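Local structure of putative glycosylhydrolase (Parabacteroides distasonis, 3S5Q) at residues F68-V79 with E94-W105. The protein is a putative glycosyl hydrolase of concanavalin A-like fold, possibly acting on 3-keto-disaccharides. Sequence-based numbering, arbitrary orientation.
Sequences FKTDVNTNSGVV and EIQIADDHHPEW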
loop_
_atom_site.group_PDB
_atom_site.type_symbol
_atom_site.label_atom_id
_atom_site.label_comp_id
_atom_site.label_asym_id
_atom_site.label_seq_id
_atom_site.Cartn_x
_atom_site.Cartn_y
_atom_site.Cartn_z
ATOM N N PHE A 68 5.612 -1.939 -7.151
ATOM C CA PHE A 68 5.994 -0.534 -7.044
ATOM C C PHE A 68 7.483 -0.433 -7.097
ATOM O O PHE A 68 8.172 -1.359 -6.711
ATOM C CB PHE A 68 5.447 0.122 -5.753
ATOM C CG PHE A 68 6.062 -0.389 -4.470
ATOM C CD1 PHE A 68 7.254 0.149 -3.982
ATOM C CD2 PHE A 68 5.423 -1.395 -3.712
ATOM C CE1 PHE A 68 7.820 -0.341 -2.825
ATOM C CE2 PHE A 68 5.980 -1.877 -2.549
ATOM C CZ PHE A 68 7.180 -1.326 -2.091
ATOM N N LYS A 69 7.970 0.689 -7.614
ATOM C CA LYS A 69 9.391 0.983 -7.717
ATOM C C LYS A 69 9.615 2.308 -6.991
ATOM O O LYS A 69 8.815 3.242 -7.134
ATOM C CB LYS A 69 9.801 1.115 -9.185
ATOM C CG LYS A 69 11.259 1.501 -9.391
ATOM C CD LYS A 69 11.580 1.727 -10.840
ATOM C CE LYS A 69 11.818 0.433 -11.590
ATOM N NZ LYS A 69 12.679 0.647 -12.770
ATOM N N THR A 70 10.675 2.391 -6.197
ATOM C CA THR A 70 10.995 3.619 -5.470
ATOM C C THR A 70 12.154 4.331 -6.159
ATOM O O THR A 70 12.853 3.762 -6.995
ATOM C CB THR A 70 11.398 3.354 -3.961
ATOM O OG1 THR A 70 12.659 2.677 -3.923
ATOM C CG2 THR A 70 10.364 2.538 -3.227
ATOM N N ASP A 71 12.327 5.591 -5.806
ATOM C CA ASP A 71 13.610 6.309 -5.999
ATOM C C ASP A 71 14.113 6.676 -4.608
ATOM O O ASP A 71 13.461 6.377 -3.592
ATOM C CB ASP A 71 13.427 7.567 -6.855
ATOM C CG ASP A 71 14.748 8.080 -7.478
ATOM O OD1 ASP A 71 15.880 7.623 -7.102
ATOM O OD2 ASP A 71 14.650 8.978 -8.331
ATOM N N VAL A 72 15.283 7.292 -4.540
ATOM C CA VAL A 72 15.817 7.739 -3.261
ATOM C C VAL A 72 14.766 8.511 -2.439
ATOM O O VAL A 72 14.222 9.536 -2.871
ATOM C CB VAL A 72 17.128 8.553 -3.462
ATOM C CG1 VAL A 72 16.875 9.873 -4.253
ATOM C CG2 VAL A 72 17.803 8.803 -2.130
ATOM N N ASN A 73 14.474 7.986 -1.255
ATOM C CA ASN A 73 13.555 8.597 -0.294
ATOM C C ASN A 73 12.094 8.738 -0.765
ATOM O O ASN A 73 11.368 9.606 -0.292
ATOM C CB ASN A 73 14.098 9.959 0.175
ATOM C CG ASN A 73 13.651 10.318 1.583
ATOM O OD1 ASN A 73 12.941 9.547 2.236
ATOM N ND2 ASN A 73 14.059 11.499 2.061
ATOM N N THR A 74 11.642 7.898 -1.693
ATOM C CA THR A 74 10.194 7.829 -1.971
ATOM C C THR A 74 9.383 7.642 -0.711
ATOM O O THR A 74 9.788 6.934 0.203
ATOM C CB THR A 74 9.831 6.658 -2.881
ATOM O OG1 THR A 74 10.449 6.857 -4.151
ATOM C CG2 THR A 74 8.290 6.532 -3.032
ATOM N N ASN A 75 8.229 8.298 -0.689
ATOM C CA ASN A 75 7.258 8.216 0.395
ATOM C C ASN A 75 5.852 8.259 -0.260
ATOM O O ASN A 75 5.514 9.227 -0.965
ATOM C CB ASN A 75 7.490 9.418 1.324
ATOM C CG ASN A 75 6.720 9.333 2.627
ATOM O OD1 ASN A 75 5.602 8.851 2.673
ATOM N ND2 ASN A 75 7.315 9.828 3.694
ATOM N N SER A 76 5.059 7.208 -0.044
ATOM C CA SER A 76 3.761 6.998 -0.698
ATOM C C SER A 76 3.045 5.916 0.144
ATOM O O SER A 76 3.349 5.744 1.338
ATOM C CB SER A 76 3.999 6.570 -2.158
ATOM O OG SER A 76 2.799 6.338 -2.908
ATOM N N GLY A 77 2.141 5.168 -0.459
ATOM C CA GLY A 77 1.450 4.088 0.234
ATOM C C GLY A 77 0.181 3.635 -0.470
ATOM O O GLY A 77 -0.229 4.210 -1.494
ATOM N N VAL A 78 -0.426 2.583 0.081
ATOM C CA VAL A 78 -1.658 2.029 -0.421
ATOM C C VAL A 78 -2.673 2.214 0.703
ATOM O O VAL A 78 -2.391 1.927 1.858
ATOM C CB VAL A 78 -1.527 0.535 -0.775
ATOM C CG1 VAL A 78 -2.888 -0.016 -1.319
ATOM C CG2 VAL A 78 -0.385 0.318 -1.774
ATOM N N VAL A 79 -3.841 2.726 0.342
ATOM C CA VAL A 79 -4.879 3.031 1.284
ATOM C C VAL A 79 -6.063 2.066 1.071
ATOM O O VAL A 79 -6.577 1.914 -0.038
ATOM C CB VAL A 79 -5.312 4.511 1.100
ATOM C CG1 VAL A 79 -6.491 4.877 2.060
ATOM C CG2 VAL A 79 -4.093 5.491 1.273
ATOM N N GLU A 94 -3.824 2.909 6.024
ATOM C CA GLU A 94 -2.736 2.994 5.067
ATOM C C GLU A 94 -1.613 1.993 5.335
ATOM O O GLU A 94 -1.162 1.834 6.476
ATOM C CB GLU A 94 -2.160 4.384 4.983
ATOM C CG GLU A 94 -1.248 4.522 3.749
ATOM C CD GLU A 94 -0.734 5.908 3.467
ATOM O OE1 GLU A 94 -0.616 6.698 4.417
ATOM O OE2 GLU A 94 -0.422 6.180 2.269
ATOM N N ILE A 95 -1.188 1.335 4.245
ATOM C CA ILE A 95 -0.014 0.489 4.186
ATOM C C ILE A 95 1.077 1.375 3.596
ATOM O O ILE A 95 0.940 1.864 2.494
ATOM C CB ILE A 95 -0.235 -0.703 3.295
ATOM C CG1 ILE A 95 -1.495 -1.468 3.717
ATOM C CG2 ILE A 95 0.969 -1.642 3.279
ATOM C CD1 ILE A 95 -1.656 -1.660 5.200
ATOM N N GLN A 96 2.135 1.596 4.357
ATOM C CA GLN A 96 3.239 2.483 3.941
ATOM C C GLN A 96 4.047 1.937 2.752
ATOM O O GLN A 96 4.325 0.732 2.644
ATOM C CB GLN A 96 4.185 2.678 5.131
ATOM C CG GLN A 96 5.426 3.624 4.927
ATOM C CD GLN A 96 5.063 5.081 4.809
ATOM O OE1 GLN A 96 4.058 5.416 4.192
ATOM N NE2 GLN A 96 5.889 5.980 5.403
ATOM N N ILE A 97 4.498 2.845 1.888
ATOM C CA ILE A 97 5.518 2.490 0.901
ATOM C C ILE A 97 6.562 3.530 1.099
ATOM O O ILE A 97 6.232 4.690 1.100
ATOM C CB ILE A 97 5.002 2.543 -0.547
ATOM C CG1 ILE A 97 4.012 1.418 -0.766
ATOM C CG2 ILE A 97 6.200 2.466 -1.558
ATOM C CD1 ILE A 97 3.251 1.500 -2.067
ATOM N N ALA A 98 7.791 3.102 1.375
ATOM C CA ALA A 98 8.909 4.038 1.583
ATOM C C ALA A 98 10.189 3.380 1.169
ATOM O O ALA A 98 10.332 2.152 1.243
ATOM C CB ALA A 98 9.007 4.485 3.072
ATOM N N ASP A 99 11.131 4.200 0.710
ATOM C CA ASP A 99 12.484 3.747 0.491
ATOM C C ASP A 99 13.169 3.714 1.837
ATOM O O ASP A 99 13.843 4.694 2.197
ATOM C CB ASP A 99 13.254 4.686 -0.453
ATOM C CG ASP A 99 14.782 4.372 -0.504
ATOM O OD1 ASP A 99 15.187 3.196 -0.359
ATOM O OD2 ASP A 99 15.589 5.313 -0.688
ATOM N N ASP A 100 12.999 2.599 2.560
ATOM C CA ASP A 100 13.630 2.377 3.864
ATOM C C ASP A 100 15.166 2.481 3.824
ATOM O O ASP A 100 15.791 2.697 4.862
ATOM C CB ASP A 100 13.228 1.008 4.450
ATOM C CG ASP A 100 11.742 0.938 4.877
ATOM O OD1 ASP A 100 10.984 1.919 4.718
ATOM O OD2 ASP A 100 11.339 -0.111 5.432
ATOM N N HIS A 101 15.781 2.349 2.651
ATOM C CA HIS A 101 17.249 2.430 2.557
ATOM C C HIS A 101 17.838 3.834 2.755
ATOM O O HIS A 101 19.039 3.974 2.995
ATOM C CB HIS A 101 17.764 1.834 1.236
ATOM C CG HIS A 101 17.419 0.377 1.065
ATOM N ND1 HIS A 101 18.292 -0.648 1.389
ATOM C CD2 HIS A 101 16.273 -0.218 0.647
ATOM C CE1 HIS A 101 17.709 -1.810 1.128
ATOM N NE2 HIS A 101 16.479 -1.577 0.695
ATOM N N HIS A 102 17.012 4.860 2.613
ATOM C CA HIS A 102 17.466 6.232 2.836
ATOM C C HIS A 102 17.630 6.369 4.359
ATOM O O HIS A 102 16.770 5.932 5.110
ATOM C CB HIS A 102 16.477 7.267 2.263
ATOM C CG HIS A 102 17.023 8.673 2.212
ATOM N ND1 HIS A 102 16.994 9.524 3.293
ATOM C CD2 HIS A 102 17.608 9.366 1.205
ATOM C CE1 HIS A 102 17.543 10.684 2.954
ATOM N NE2 HIS A 102 17.910 10.616 1.686
ATOM N N PRO A 103 18.756 6.944 4.802
ATOM C CA PRO A 103 19.123 6.960 6.221
ATOM C C PRO A 103 18.157 7.768 7.073
ATOM O O PRO A 103 18.088 7.571 8.280
ATOM C CB PRO A 103 20.517 7.638 6.206
ATOM C CG PRO A 103 20.468 8.488 5.024
ATOM C CD PRO A 103 19.780 7.652 4.000
ATOM N N GLU A 104 17.457 8.689 6.424
ATOM C CA GLU A 104 16.398 9.469 6.999
ATOM C C GLU A 104 15.416 8.592 7.749
ATOM O O GLU A 104 14.983 8.966 8.849
ATOM C CB GLU A 104 15.672 10.192 5.858
ATOM C CG GLU A 104 14.476 11.062 6.226
ATOM C CD GLU A 104 14.363 12.347 5.364
ATOM O OE1 GLU A 104 15.413 12.886 4.890
ATOM O OE2 GLU A 104 13.218 12.820 5.190
ATOM N N TRP A 105 15.049 7.441 7.153
ATOM C CA TRP A 105 14.061 6.528 7.765
ATOM C C TRP A 105 14.474 5.933 9.123
ATOM O O TRP A 105 13.621 5.460 9.852
ATOM C CB TRP A 105 13.627 5.431 6.780
ATOM C CG TRP A 105 12.664 5.965 5.794
ATOM C CD1 TRP A 105 12.910 6.284 4.491
ATOM C CD2 TRP A 105 11.298 6.322 6.044
ATOM N NE1 TRP A 105 11.776 6.807 3.903
ATOM C CE2 TRP A 105 10.772 6.840 4.836
ATOM C CE3 TRP A 105 10.463 6.252 7.176
ATOM C CZ2 TRP A 105 9.454 7.275 4.726
ATOM C CZ3 TRP A 105 9.150 6.696 7.059
ATOM C CH2 TRP A 105 8.661 7.187 5.839
HETATM O O HOH W 1 13.550 1.496 -1.843
#
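Antiparallel strands 75-79 and 94-98, the two arms of a beta hairpin, pair S76 with I97 and V78 with I95 through reciprocal backbone hydrogen bonds, the shortest from I95 N to V78 O at 2.7 Å. Strand 94-98 lies at one border of its sheet within the chain. The side chains of S76, V78, I95 and I97 point to the inner face, where I97 CG2, set anti to the backbone N, sits over a face of the F68 ring, 3.8 Å from the centroid, while I97 CD1 meets V78 CG2. F68 belongs to the other sheet of this concanavalin A-like sandwich, and M138 and F206 extend the apolar layer between the sheets. Beyond the paired strands, the type II turn D71-T74 links the two sheets and is held by D99. D99 OD2 takes the N-H of N73 on its anti lone pair, 3.0 Å and nearly straight at 172°, and D99 N bonds to T74 O. The other carboxylate oxygen, OD1, accepts a hydrogen bond from a water that in turn accepts one from T70 OG1. Within the same turn, the N73 amide stacks on the H102 ring, planes 9° apart, with P103 CD against the opposite face and V72 CG2 at the ring edge, 3.4 Å from H102 CD2. On the face away from F68, N75 ND2 approaches W105 CZ2 obliquely at 3.5 Å.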